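Local coordinates for beta-lactamase (Klebsiella pneumoniae, PDB 6KBY), which probably hydrolyses beta-lactam antibiotics as a class C serine beta-lactamase and is seen here with adenosine monophosphate bound in its pocket, at residues N316-K321 / A333-K338; N30-M35 / L345-Y350; L188-S193 / L238-A243. All coordinates share one frame; numbering follows the deposited sequence.

Contact 1 (N316-K321 / A333-K338); sequences NVWINK and AFVPAK
The F334 ring carries I319 over one face, with I319 CB 4.0 Å from the ring centroid and 17° off its normal, a CH-pi contact displaced toward the rim. The W318 indole is met obliquely by A333 and V335, while the N320 amide carbon lies at its edge, in plane. These residues pair across the beta hairpin of strands 317-325 and 328-335, part of the large antiparallel sheet of the beta-lactamase fold. F334 CG stands between its backbone N and carbonyl carbon (chi1 60°), and this crowded position folds the ring back over I319. There I319 CG2 reaches F334 CZ at 3.6 Å, and I319 CD1, at the end of an extended chain, touches both F334 CE2 and P336 CG. W279 completes the setting of F334 with an edge-to-face ring contact, and V241 of helix 234-244 packs on it too. On the face of the sheet that carries N320 and A333, W318 CZ2 lies 3.5 Å from A333 CB and W318 CE3 lies 3.7 Å from V335 CG2. W318 NE1 and N320 OD1 both hydrogen-bond to the Y331 hydroxyl, which ties the two side chains to the opposite strand. The backbones are joined at the hydrogen-bonded pair I319 and F334: I319 N gives its hydrogen to F334 O, and F334 N returns one to I319 O, both 2.9 Å. N320 and A333 follow as a non-hydrogen-bonded pair. K321, next along the strand, bonds through NZ to the Y156 hydroxyl in the AMP pocket. Beyond V335, the 3-10 segment 336-338 stays close, N316 OD1 lying 3.2 Å from A337 CB. V317 O, buried with no hydrogen-bond partner in the model, receives a CA-H...O contact from V335 CA at 3.4 Å.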
ATOM      1  N   ASN A 316     -17.041   6.994   6.786  1.00  6.99           N
ATOM      2  CA  ASN A 316     -16.861   8.439   6.640  1.00  6.78           C
ATOM      3  C   ASN A 316     -15.409   8.866   6.818  1.00  6.85           C
ATOM      4  O   ASN A 316     -15.096   9.762   7.598  1.00  8.19           O
ATOM      5  CB  ASN A 316     -17.777   9.170   7.615  1.00  7.04           C
ATOM      6  CG  ASN A 316     -19.251   8.974   7.286  1.00  7.26           C
ATOM      7  OD1 ASN A 316     -19.624   8.880   6.117  1.00  7.38           O
ATOM      8  ND2 ASN A 316     -20.094   8.905   8.315  1.00  7.56           N
ATOM      9  N   VAL A 317     -14.508   8.238   6.066  1.00  6.52           N
ATOM     10  CA  VAL A 317     -13.078   8.490   6.171  1.00  6.55           C
ATOM     11  C   VAL A 317     -12.444   8.410   4.790  1.00  6.45           C
ATOM     12  O   VAL A 317     -12.974   7.789   3.867  1.00  7.32           O
ATOM     13  CB  VAL A 317     -12.363   7.505   7.128  1.00  7.55           C
ATOM     14  CG1 VAL A 317     -12.828   7.698   8.565  1.00  8.87           C
ATOM     15  CG2 VAL A 317     -12.584   6.075   6.684  1.00  8.88           C
ATOM     16  N   TRP A 318     -11.274   9.046   4.676  1.00  6.54           N
ATOM     17  CA  TRP A 318     -10.405   8.973   3.508  1.00  6.37           C
ATOM     18  C   TRP A 318      -9.290   7.998   3.866  1.00  6.53           C
ATOM     19  O   TRP A 318      -8.479   8.275   4.757  1.00  6.92           O
ATOM     20  CB  TRP A 318      -9.841  10.369   3.240  1.00  7.82           C
ATOM     21  CG  TRP A 318      -8.856  10.488   2.118  1.00  7.36           C
ATOM     22  CD1 TRP A 318      -7.559  10.055   2.101  1.00  7.73           C
ATOM     23  CD2 TRP A 318      -9.081  11.131   0.861  1.00  7.78           C
ATOM     24  NE1 TRP A 318      -6.972  10.370   0.894  1.00  8.77           N
ATOM     25  CE2 TRP A 318      -7.885  11.036   0.120  1.00  8.73           C
ATOM     26  CE3 TRP A 318     -10.179  11.775   0.287  1.00  9.00           C
ATOM     27  CZ2 TRP A 318      -7.762  11.560  -1.169  1.00 10.77           C
ATOM     28  CZ3 TRP A 318     -10.054  12.296  -0.993  1.00 11.07           C
ATOM     29  CH2 TRP A 318      -8.854  12.183  -1.705  1.00 12.44           C
ATOM     30  N   ILE A 319      -9.282   6.841   3.216  1.00  6.14           N
ATOM     31  CA  ILE A 319      -8.289   5.798   3.457  1.00  6.32           C
ATOM     32  C   ILE A 319      -7.282   5.847   2.321  1.00  5.78           C
ATOM     33  O   ILE A 319      -7.661   5.985   1.150  1.00  6.75           O
ATOM     34  CB  ILE A 319      -8.966   4.415   3.538  1.00  6.92           C
ATOM     35  CG1 ILE A 319     -10.094   4.429   4.574  1.00  7.71           C
ATOM     36  CG2 ILE A 319      -7.927   3.337   3.853  1.00  8.32           C
ATOM     37  CD1 ILE A 319     -10.830   3.108   4.703  1.00  8.71           C
ATOM     38  N   ASN A 320      -5.992   5.757   2.650  1.00  6.05           N
ATOM     39  CA  ASN A 320      -4.998   5.955   1.604  1.00  5.96           C
ATOM     40  C   ASN A 320      -3.681   5.269   1.926  1.00  6.11           C
ATOM     41  O   ASN A 320      -3.412   4.887   3.070  1.00  6.24           O
ATOM     42  CB  ASN A 320      -4.826   7.438   1.220  1.00  6.83           C
ATOM     43  CG  ASN A 320      -4.075   8.310   2.254  1.00  6.77           C
ATOM     44  OD1 ASN A 320      -3.757   9.454   1.919  1.00  7.69           O
ATOM     45  ND2 ASN A 320      -3.809   7.816   3.465  1.00  8.22           N
ATOM     46  N   LYS A 321      -2.862   5.121   0.881  1.00  6.21           N
ATOM     47  CA  LYS A 321      -1.497   4.642   1.043  1.00  6.16           C
ATOM     48  C   LYS A 321      -0.667   5.078  -0.155  1.00  6.26           C
ATOM     49  O   LYS A 321      -1.096   4.939  -1.304  1.00  6.56           O
ATOM     50  CB  LYS A 321      -1.453   3.115   1.165  1.00  6.85           C
ATOM     51  CG  LYS A 321      -0.060   2.570   1.497  1.00  6.50           C
ATOM     52  CD  LYS A 321       0.352   2.857   2.944  1.00  7.37           C
ATOM     53  CE  LYS A 321       1.820   2.533   3.199  1.00  7.45           C
ATOM     54  NZ  LYS A 321       2.726   3.551   2.611  1.00  8.72           N
ATOM     55  N   ALA A 333      -6.238   6.098  -2.926  1.00  6.84           N
ATOM     56  CA  ALA A 333      -7.124   6.690  -1.932  1.00  7.00           C
ATOM     57  C   ALA A 333      -8.555   6.263  -2.217  1.00  6.28           C
ATOM     58  O   ALA A 333      -8.949   6.126  -3.380  1.00  6.91           O
ATOM     59  CB  ALA A 333      -7.043   8.221  -1.936  1.00  8.85           C
ATOM     60  N   PHE A 334      -9.338   6.067  -1.159  1.00  6.38           N
ATOM     61  CA  PHE A 334     -10.746   5.754  -1.340  1.00  6.42           C
ATOM     62  C   PHE A 334     -11.549   6.233  -0.140  1.00  6.25           C
ATOM     63  O   PHE A 334     -11.034   6.320   0.979  1.00  6.85           O
ATOM     64  CB  PHE A 334     -10.989   4.272  -1.673  1.00  6.90           C
ATOM     65  CG  PHE A 334     -10.508   3.291  -0.623  1.00  7.47           C
ATOM     66  CD1 PHE A 334      -9.179   2.892  -0.565  1.00  7.72           C
ATOM     67  CD2 PHE A 334     -11.398   2.733   0.280  1.00  7.02           C
ATOM     68  CE1 PHE A 334      -8.754   1.972   0.381  1.00  8.52           C
ATOM     69  CE2 PHE A 334     -10.981   1.813   1.227  1.00  8.15           C
ATOM     70  CZ  PHE A 334      -9.657   1.436   1.278  1.00  8.52           C
ATOM     71  N   VAL A 335     -12.810   6.547  -0.398  1.00  6.63           N
ATOM     72  CA  VAL A 335     -13.746   7.019   0.613  1.00  6.97           C
ATOM     73  C   VAL A 335     -14.941   6.080   0.603  1.00  6.45           C
ATOM     74  O   VAL A 335     -15.813   6.180  -0.264  1.00  6.80           O
ATOM     75  CB  VAL A 335     -14.183   8.469   0.336  1.00  7.58           C
ATOM     76  CG1 VAL A 335     -15.175   8.932   1.388  1.00  8.13           C
ATOM     77  CG2 VAL A 335     -12.981   9.406   0.272  1.00  8.31           C
ATOM     78  N   PRO A 336     -15.013   5.138   1.548  1.00  6.74           N
ATOM     79  CA  PRO A 336     -16.079   4.120   1.460  1.00  7.85           C
ATOM     80  C   PRO A 336     -17.487   4.698   1.458  1.00  7.63           C
ATOM     81  O   PRO A 336     -18.357   4.195   0.735  1.00  8.22           O
ATOM     82  CB  PRO A 336     -15.795   3.207   2.660  1.00  8.35           C
ATOM     83  CG  PRO A 336     -14.305   3.367   2.894  1.00  8.00           C
ATOM     84  CD  PRO A 336     -14.027   4.823   2.599  1.00  7.37           C
ATOM     85  N   ALA A 337     -17.724   5.781   2.203  1.00  7.39           N
ATOM     86  CA  ALA A 337     -19.062   6.368   2.257  1.00  7.29           C
ATOM     87  C   ALA A 337     -19.532   6.839   0.892  1.00  7.37           C
ATOM     88  O   ALA A 337     -20.742   6.893   0.635  1.00  8.74           O
ATOM     89  CB  ALA A 337     -19.068   7.556   3.211  1.00  9.31           C
ATOM     90  N   LYS A 338     -18.604   7.208   0.018  1.00  7.35           N
ATOM     91  CA  LYS A 338     -18.935   7.696  -1.307  1.00  7.46           C
ATOM     92  C   LYS A 338     -18.698   6.650  -2.387  1.00  7.98           C
ATOM     93  O   LYS A 338     -18.935   6.935  -3.564  1.00  8.26           O
ATOM     94  CB  LYS A 338     -18.137   8.968  -1.605  1.00  9.04           C
ATOM     95  CG  LYS A 338     -18.372  10.095  -0.602  1.00  9.37           C
ATOM     96  CD  LYS A 338     -19.851  10.428  -0.442  1.00  9.71           C
ATOM     97  CE  LYS A 338     -20.045  11.584   0.522  1.00 11.12           C
ATOM     98  NZ  LYS A 338     -21.485  11.816   0.829  1.00 12.04           N
TER

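Contact 2 (N30-M35 / L345-Y350); sequences NNIPGM and LANKNY
I32 CG1 lies anti to its carbonyl carbon (chi1 -61°), and Y350 CG sits between its backbone N and carbonyl carbon (chi1 68°); together these turns bring I32 CD1 over one face of the Y350 ring. I32 CD1 is 3.8 Å from the centroid of the Y350 ring and offset toward the rim, a CH-pi contact. M35, bent at its last torsion, meets the same tyrosine tip to tip, with M35 CE 3.6 Å from Y350 OH. I32 CG2 and M35 CG both close on A346 CB, M35 and A346 being an antiparallel non-hydrogen-bonded pair. Just past it G34 is gripped twice by N347: the backbone N347 N bonds to G34 O at 3.2 Å, and the side-chain N347 OD1 takes the hydrogen of G34 N at 2.8 Å, on a bent path of 134°. K348 runs its aliphatic chain past the end of the helix, K348 CE reaching N31 O at 3.2 Å, before its amine forms a salt bridge with D213. N31 itself closes helix 11-30 with a Schellman motif. The contact thus joins the exit of that helix and the start of strand 34-41 to the end of strand 340-346, its neighbour in the sheet; L26 of helix 11-30 touches both M35 and Y350, and N347 packs on Y209 of strand 208-209.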
ATOM      1  N   ASN A  30       7.042  16.874 -14.560  1.00  8.42           N
ATOM      2  CA  ASN A  30       7.865  15.938 -13.806  1.00  8.22           C
ATOM      3  C   ASN A  30       8.624  14.970 -14.700  1.00  9.37           C
ATOM      4  O   ASN A  30       9.394  14.150 -14.186  1.00  9.58           O
ATOM      5  CB  ASN A  30       7.006  15.152 -12.812  1.00  8.89           C
ATOM      6  CG  ASN A  30       6.487  16.013 -11.686  1.00  8.97           C
ATOM      7  OD1 ASN A  30       7.232  16.377 -10.779  1.00 10.49           O
ATOM      8  ND2 ASN A  30       5.203  16.330 -11.723  1.00  9.33           N
ATOM      9  N   ASN A  31       8.419  15.040 -16.012  1.00  9.03           N
ATOM     10  CA  ASN A  31       9.044  14.112 -16.952  1.00  8.54           C
ATOM     11  C   ASN A  31       8.758  12.654 -16.593  1.00  8.51           C
ATOM     12  O   ASN A  31       9.649  11.798 -16.599  1.00  9.57           O
ATOM     13  CB  ASN A  31      10.539  14.378 -17.108  1.00 10.50           C
ATOM     14  CG  ASN A  31      11.086  13.798 -18.382  1.00 12.42           C
ATOM     15  OD1 ASN A  31      10.408  13.791 -19.409  1.00 14.12           O
ATOM     16  ND2 ASN A  31      12.317  13.305 -18.330  1.00 16.51           N
ATOM     17  N   ILE A  32       7.499  12.373 -16.273  1.00  8.30           N
ATOM     18  CA  ILE A  32       7.048  11.015 -15.983  1.00  8.74           C
ATOM     19  C   ILE A  32       6.739  10.336 -17.307  1.00  8.58           C
ATOM     20  O   ILE A  32       5.869  10.818 -18.044  1.00  8.50           O
ATOM     21  CB  ILE A  32       5.777  11.041 -15.124  1.00  7.77           C
ATOM     22  CG1 ILE A  32       6.037  11.728 -13.782  1.00  9.31           C
ATOM     23  CG2 ILE A  32       5.233   9.634 -14.937  1.00  8.74           C
ATOM     24  CD1 ILE A  32       4.766  12.158 -13.076  1.00  8.62           C
ATOM     25  N   PRO A  33       7.390   9.220 -17.653  1.00  8.35           N
ATOM     26  CA  PRO A  33       7.149   8.647 -18.988  1.00  9.27           C
ATOM     27  C   PRO A  33       5.760   8.071 -19.174  1.00  7.61           C
ATOM     28  O   PRO A  33       5.168   8.251 -20.246  1.00  8.79           O
ATOM     29  CB  PRO A  33       8.243   7.579 -19.121  1.00  9.98           C
ATOM     30  CG  PRO A  33       9.313   8.027 -18.180  1.00 11.01           C
ATOM     31  CD  PRO A  33       8.571   8.617 -17.007  1.00  8.87           C
ATOM     32  N   GLY A  34       5.229   7.381 -18.172  1.00  7.68           N
ATOM     33  CA  GLY A  34       3.964   6.681 -18.326  1.00  8.02           C
ATOM     34  C   GLY A  34       3.177   6.648 -17.036  1.00  7.17           C
ATOM     35  O   GLY A  34       3.744   6.570 -15.941  1.00  7.38           O
ATOM     36  N   MET A  35       1.852   6.704 -17.172  1.00  7.23           N
ATOM     37  CA  MET A  35       0.969   6.580 -16.022  1.00  6.95           C
ATOM     38  C   MET A  35      -0.273   5.799 -16.400  1.00  7.05           C
ATOM     39  O   MET A  35      -0.680   5.755 -17.563  1.00  7.51           O
ATOM     40  CB  MET A  35       0.515   7.935 -15.467  1.00  7.52           C
ATOM     41  CG  MET A  35       1.623   8.724 -14.815  1.00  7.10           C
ATOM     42  SD  MET A  35       1.100  10.174 -13.882  1.00  8.00           S
ATOM     43  CE  MET A  35       0.235   9.438 -12.495  1.00  8.76           C
ATOM     44  N   LEU A 345      -0.752   5.268 -10.875  1.00  6.32           N
ATOM     45  CA  LEU A 345       0.516   4.574 -11.045  1.00  6.55           C
ATOM     46  C   LEU A 345       1.383   5.323 -12.043  1.00  6.49           C
ATOM     47  O   LEU A 345       0.901   5.755 -13.096  1.00  7.31           O
ATOM     48  CB  LEU A 345       0.297   3.151 -11.556  1.00  6.74           C
ATOM     49  CG  LEU A 345      -0.690   2.308 -10.751  1.00  7.08           C
ATOM     50  CD1 LEU A 345      -0.766   0.904 -11.316  1.00  8.49           C
ATOM     51  CD2 LEU A 345      -0.313   2.281  -9.279  1.00  7.66           C
ATOM     52  N   ALA A 346       2.667   5.459 -11.720  1.00  6.89           N
ATOM     53  CA  ALA A 346       3.630   6.136 -12.576  1.00  7.19           C
ATOM     54  C   ALA A 346       4.944   5.372 -12.556  1.00  6.46           C
ATOM     55  O   ALA A 346       5.326   4.793 -11.532  1.00  7.26           O
ATOM     56  CB  ALA A 346       3.913   7.559 -12.086  1.00  7.94           C
ATOM     57  N   ASN A 347       5.657   5.409 -13.685  1.00  7.32           N
ATOM     58  CA  ASN A 347       7.005   4.848 -13.771  1.00  8.20           C
ATOM     59  C   ASN A 347       8.097   5.906 -13.618  1.00  8.00           C
ATOM     60  O   ASN A 347       9.165   5.849 -14.251  1.00  9.15           O
ATOM     61  CB  ASN A 347       7.195   3.974 -15.009  1.00  8.79           C
ATOM     62  CG  ASN A 347       7.054   4.736 -16.303  1.00  8.28           C
ATOM     63  OD1 ASN A 347       6.656   5.902 -16.308  1.00  8.58           O
ATOM     64  ND2 ASN A 347       7.355   4.069 -17.421  1.00  8.78           N
ATOM     65  N   LYS A 348       7.835   6.877 -12.750  1.00  8.77           N
ATOM     66  CA  LYS A 348       8.858   7.720 -12.159  1.00  9.15           C
ATOM     67  C   LYS A 348       8.387   8.048 -10.751  1.00  8.69           C
ATOM     68  O   LYS A 348       7.185   8.213 -10.519  1.00  9.80           O
ATOM     69  CB  LYS A 348       9.102   9.000 -12.965  1.00 11.25           C
ATOM     70  CG  LYS A 348      10.131   9.933 -12.335  1.00 14.03           C
ATOM     71  CD  LYS A 348      10.515  11.067 -13.261  1.00 14.58           C
ATOM     72  CE  LYS A 348      11.519  10.609 -14.296  1.00 17.41           C
ATOM     73  NZ  LYS A 348      12.855  10.348 -13.682  1.00 18.61           N
ATOM     74  N   ASN A 349       9.325   8.090  -9.813  1.00  9.17           N
ATOM     75  CA  ASN A 349       9.036   8.443  -8.425  1.00  9.66           C
ATOM     76  C   ASN A 349       8.995   9.965  -8.333  1.00 10.28           C
ATOM     77  O   ASN A 349      10.037  10.620  -8.234  1.00 16.07           O
ATOM     78  CB  ASN A 349      10.123   7.855  -7.530  1.00  9.95           C
ATOM     79  CG  ASN A 349       9.912   8.144  -6.054  1.00 10.80           C
ATOM     80  OD1 ASN A 349       9.101   8.986  -5.666  1.00 13.00           O
ATOM     81  ND2 ASN A 349      10.669   7.449  -5.216  1.00 12.44           N
ATOM     82  N   TYR A 350       7.794  10.533  -8.369  1.00  8.41           N
ATOM     83  CA  TYR A 350       7.587  11.967  -8.226  1.00  8.43           C
ATOM     84  C   TYR A 350       6.936  12.246  -6.875  1.00  8.23           C
ATOM     85  O   TYR A 350       6.396  11.348  -6.227  1.00  8.46           O
ATOM     86  CB  TYR A 350       6.757  12.520  -9.394  1.00  8.90           C
ATOM     87  CG  TYR A 350       5.326  12.037  -9.398  1.00  7.75           C
ATOM     88  CD1 TYR A 350       5.000  10.740  -9.785  1.00  8.22           C
ATOM     89  CD2 TYR A 350       4.298  12.877  -9.000  1.00  7.94           C
ATOM     90  CE1 TYR A 350       3.688  10.300  -9.769  1.00  8.17           C
ATOM     91  CE2 TYR A 350       2.987  12.442  -8.983  1.00  7.94           C
ATOM     92  CZ  TYR A 350       2.689  11.154  -9.367  1.00  7.61           C
ATOM     93  OH  TYR A 350       1.380  10.733  -9.337  1.00  7.94           O
TER

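Contact 3 (L188-S193 / L238-A243); sequences LGMHHS and LRYVQA
A single hydrogen bond supplies the polar part: R239 NE donates to L188 O at 2.7 Å, with an angle of 158° at the hydrogen. The acceptor lies at the edge of the guanidinium, close to its plane, and R239 reaches it with a chain extended from CG to NE. The R239 CD methylene also comes within 3.6 Å of G189 O. G189, with positive phi, ends helix 176-187 in a Schellman motif, so the arginine bonds to the carbonyl just before the Schellman glycine.

Apolar and sulfur contacts gather on Y240. L188 CD1 lies 4.1 Å from Y240 CD1, while M190 SD comes 3.8 Å from Y240 CB. M190 SD is 4.9 Å from the centroid of the Y240 ring and 51° off its normal, an oblique Met-aromatic contact. M190 bends at its last torsion (chi3 71°), which also brings its CE beside Y240 CB.

The turn after helix 176-187 therefore rests on helix 234-244. L260 of helix 255-262 touches both L188 and Y240, while Y240 stacks on F76 and hydrogen-bonds through its hydroxyl to T75, both in helix 72-86.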
ATOM      1  N   LEU A 188      -8.677 -12.655  -4.210  1.00 10.76           N
ATOM      2  CA  LEU A 188      -9.125 -11.311  -4.547  1.00 10.97           C
ATOM      3  C   LEU A 188      -9.398 -11.135  -6.034  1.00 11.05           C
ATOM      4  O   LEU A 188      -9.822 -10.052  -6.446  1.00 11.86           O
ATOM      5  CB  LEU A 188      -8.090 -10.283  -4.089  1.00 10.83           C
ATOM      6  CG  LEU A 188      -7.848 -10.215  -2.580  1.00 11.34           C
ATOM      7  CD1 LEU A 188      -6.650  -9.336  -2.277  1.00 12.92           C
ATOM      8  CD2 LEU A 188      -9.084  -9.698  -1.865  1.00 13.13           C
ATOM      9  N   GLY A 189      -9.168 -12.164  -6.849  1.00 11.02           N
ATOM     10  CA  GLY A 189      -9.371 -12.024  -8.275  1.00 11.73           C
ATOM     11  C   GLY A 189      -8.340 -11.164  -8.960  1.00 10.42           C
ATOM     12  O   GLY A 189      -8.603 -10.632 -10.040  1.00 11.73           O
ATOM     13  N   MET A 190      -7.161 -11.011  -8.360  1.00  9.06           N
ATOM     14  CA  MET A 190      -6.110 -10.151  -8.896  1.00  9.15           C
ATOM     15  C   MET A 190      -5.106 -11.034  -9.628  1.00  8.87           C
ATOM     16  O   MET A 190      -4.062 -11.420  -9.102  1.00  9.88           O
ATOM     17  CB  MET A 190      -5.486  -9.330  -7.772  1.00  9.39           C
ATOM     18  CG  MET A 190      -6.481  -8.355  -7.151  1.00  8.84           C
ATOM     19  SD  MET A 190      -5.878  -7.555  -5.662  1.00  9.04           S
ATOM     20  CE  MET A 190      -4.640  -6.455  -6.350  1.00  9.07           C
ATOM     21  N   HIS A 191      -5.450 -11.366 -10.870  1.00  9.55           N
ATOM     22  CA  HIS A 191      -4.701 -12.343 -11.648  1.00 10.46           C
ATOM     23  C   HIS A 191      -3.503 -11.751 -12.367  1.00 10.95           C
ATOM     24  O   HIS A 191      -2.686 -12.510 -12.897  1.00 13.23           O
ATOM     25  CB  HIS A 191      -5.628 -13.052 -12.640  1.00 12.10           C
ATOM     26  CG  HIS A 191      -6.813 -13.696 -11.990  1.00 11.75           C
ATOM     27  ND1 HIS A 191      -6.691 -14.714 -11.071  1.00 13.47           N
ATOM     28  CD2 HIS A 191      -8.138 -13.452 -12.111  1.00 14.51           C
ATOM     29  CE1 HIS A 191      -7.892 -15.078 -10.660  1.00 13.77           C
ATOM     30  NE2 HIS A 191      -8.788 -14.328 -11.276  1.00 14.23           N
ATOM     31  N   HIS A 192      -3.368 -10.431 -12.381  1.00  9.87           N
ATOM     32  CA  HIS A 192      -2.224  -9.759 -12.983  1.00  9.74           C
ATOM     33  C   HIS A 192      -1.484  -8.925 -11.948  1.00  8.45           C
ATOM     34  O   HIS A 192      -1.090  -7.778 -12.179  1.00  9.93           O
ATOM     35  CB  HIS A 192      -2.642  -9.005 -14.238  1.00 12.98           C
ATOM     36  CG  HIS A 192      -3.244  -9.912 -15.264  1.00 13.29           C
ATOM     37  ND1 HIS A 192      -4.589 -10.217 -15.289  1.00 16.73           N
ATOM     38  CD2 HIS A 192      -2.673 -10.645 -16.249  1.00 17.87           C
ATOM     39  CE1 HIS A 192      -4.825 -11.066 -16.274  1.00 17.99           C
ATOM     40  NE2 HIS A 192      -3.680 -11.344 -16.870  1.00 17.77           N
ATOM     41  N   SER A 193      -1.300  -9.536 -10.785  1.00  8.09           N
ATOM     42  CA  SER A 193      -0.573  -8.972  -9.662  1.00  7.59           C
ATOM     43  C   SER A 193       0.417 -10.027  -9.197  1.00  7.87           C
ATOM     44  O   SER A 193       0.055 -11.205  -9.078  1.00  8.56           O
ATOM     45  CB  SER A 193      -1.540  -8.637  -8.528  1.00  8.41           C
ATOM     46  OG  SER A 193      -2.496  -7.680  -8.949  1.00  7.85           O
ATOM     47  N   LEU A 238      -7.645  -1.352  -8.841  1.00  7.00           N
ATOM     48  CA  LEU A 238      -8.999  -0.832  -8.692  1.00  7.25           C
ATOM     49  C   LEU A 238      -9.932  -1.907  -8.150  1.00  6.97           C
ATOM     50  O   LEU A 238     -10.817  -1.616  -7.337  1.00  7.63           O
ATOM     51  CB  LEU A 238      -9.516  -0.254 -10.006  1.00  8.53           C
ATOM     52  CG  LEU A 238     -10.762   0.632  -9.868  1.00  8.97           C
ATOM     53  CD1 LEU A 238     -10.450   1.897  -9.071  1.00  9.86           C
ATOM     54  CD2 LEU A 238     -11.335   0.976 -11.232  1.00  9.46           C
ATOM     55  N   ARG A 239      -9.743  -3.157  -8.577  1.00  7.13           N
ATOM     56  CA  ARG A 239     -10.513  -4.251  -7.993  1.00  8.06           C
ATOM     57  C   ARG A 239     -10.244  -4.367  -6.494  1.00  7.44           C
ATOM     58  O   ARG A 239     -11.168  -4.555  -5.696  1.00  7.59           O
ATOM     59  CB  ARG A 239     -10.183  -5.559  -8.710  1.00  9.33           C
ATOM     60  CG  ARG A 239     -11.000  -6.730  -8.213  1.00 11.09           C
ATOM     61  CD  ARG A 239     -10.800  -8.004  -9.024  1.00 11.78           C
ATOM     62  NE  ARG A 239     -11.472  -9.110  -8.354  1.00 12.34           N
ATOM     63  CZ  ARG A 239     -12.753  -9.419  -8.527  1.00 12.22           C
ATOM     64  NH1 ARG A 239     -13.505  -8.722  -9.371  1.00 14.59           N
ATOM     65  NH2 ARG A 239     -13.286 -10.431  -7.853  1.00 16.20           N
ATOM     66  N   TYR A 240      -8.978  -4.229  -6.097  1.00  7.30           N
ATOM     67  CA  TYR A 240      -8.605  -4.254  -4.682  1.00  7.34           C
ATOM     68  C   TYR A 240      -9.304  -3.139  -3.919  1.00  7.07           C
ATOM     69  O   TYR A 240      -9.784  -3.346  -2.796  1.00  7.43           O
ATOM     70  CB  TYR A 240      -7.095  -4.082  -4.601  1.00  7.69           C
ATOM     71  CG  TYR A 240      -6.395  -4.171  -3.263  1.00  7.73           C
ATOM     72  CD1 TYR A 240      -6.514  -5.290  -2.444  1.00  8.26           C
ATOM     73  CD2 TYR A 240      -5.516  -3.169  -2.880  1.00  7.89           C
ATOM     74  CE1 TYR A 240      -5.799  -5.388  -1.259  1.00  9.06           C
ATOM     75  CE2 TYR A 240      -4.801  -3.255  -1.710  1.00  7.82           C
ATOM     76  CZ  TYR A 240      -4.946  -4.367  -0.902  1.00  7.64           C
ATOM     77  OH  TYR A 240      -4.216  -4.487   0.261  1.00  8.93           O
ATOM     78  N   VAL A 241      -9.368  -1.947  -4.514  1.00  7.90           N
ATOM     79  CA  VAL A 241     -10.071  -0.832  -3.884  1.00  7.84           C
ATOM     80  C   VAL A 241     -11.559  -1.141  -3.745  1.00  7.85           C
ATOM     81  O   VAL A 241     -12.158  -0.933  -2.683  1.00  7.83           O
ATOM     82  CB  VAL A 241      -9.807   0.463  -4.673  1.00  9.01           C
ATOM     83  CG1 VAL A 241     -10.756   1.575  -4.238  1.00 11.22           C
ATOM     84  CG2 VAL A 241      -8.353   0.892  -4.507  1.00  9.94           C
ATOM     85  N   GLN A 242     -12.179  -1.653  -4.814  1.00  7.89           N
ATOM     86  CA  GLN A 242     -13.590  -2.019  -4.737  1.00  8.37           C
ATOM     87  C   GLN A 242     -13.834  -3.089  -3.683  1.00  8.13           C
ATOM     88  O   GLN A 242     -14.837  -3.040  -2.959  1.00  8.22           O
ATOM     89  CB  GLN A 242     -14.094  -2.491  -6.101  1.00  9.44           C
ATOM     90  CG  GLN A 242     -14.199  -1.396  -7.134  1.00  9.89           C
ATOM     91  CD  GLN A 242     -15.258  -1.717  -8.162  1.00 11.72           C
ATOM     92  OE1 GLN A 242     -15.037  -2.535  -9.055  1.00 12.73           O
ATOM     93  NE2 GLN A 242     -16.427  -1.103  -8.022  1.00 13.54           N
ATOM     94  N   ALA A 243     -12.951  -4.084  -3.608  1.00  8.07           N
ATOM     95  CA  ALA A 243     -13.097  -5.126  -2.595  1.00  8.73           C
ATOM     96  C   ALA A 243     -13.009  -4.535  -1.192  1.00  7.68           C
ATOM     97  O   ALA A 243     -13.745  -4.942  -0.279  1.00  8.30           O
ATOM     98  CB  ALA A 243     -12.014  -6.186  -2.796  1.00  9.56           C
TER

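Contacts 1 and 3 meet directly: F334 CB of the hairpin lies 3.7 Å from V241 CG1 on helix 234-244, although their centres are about 17 Å apart. Contact 2 is joined to contact 1 through the sheet, where strands 328-335 and 340-346 are neighbours; their nearest atoms are about 8 Å apart. Along the chain, contact 2 closes a long loop that encloses the other two. K321 of contact 1 touches S71, the residue that binds AMP covalently, while the side chains of L345 in contact 2 and Y240 in contact 3 each lie about 11 Å from that of S71. Strand 317-325 runs on from contact 1 to the pocket residue S324, whose side chain is about 8 Å from that of Y350 of contact 2.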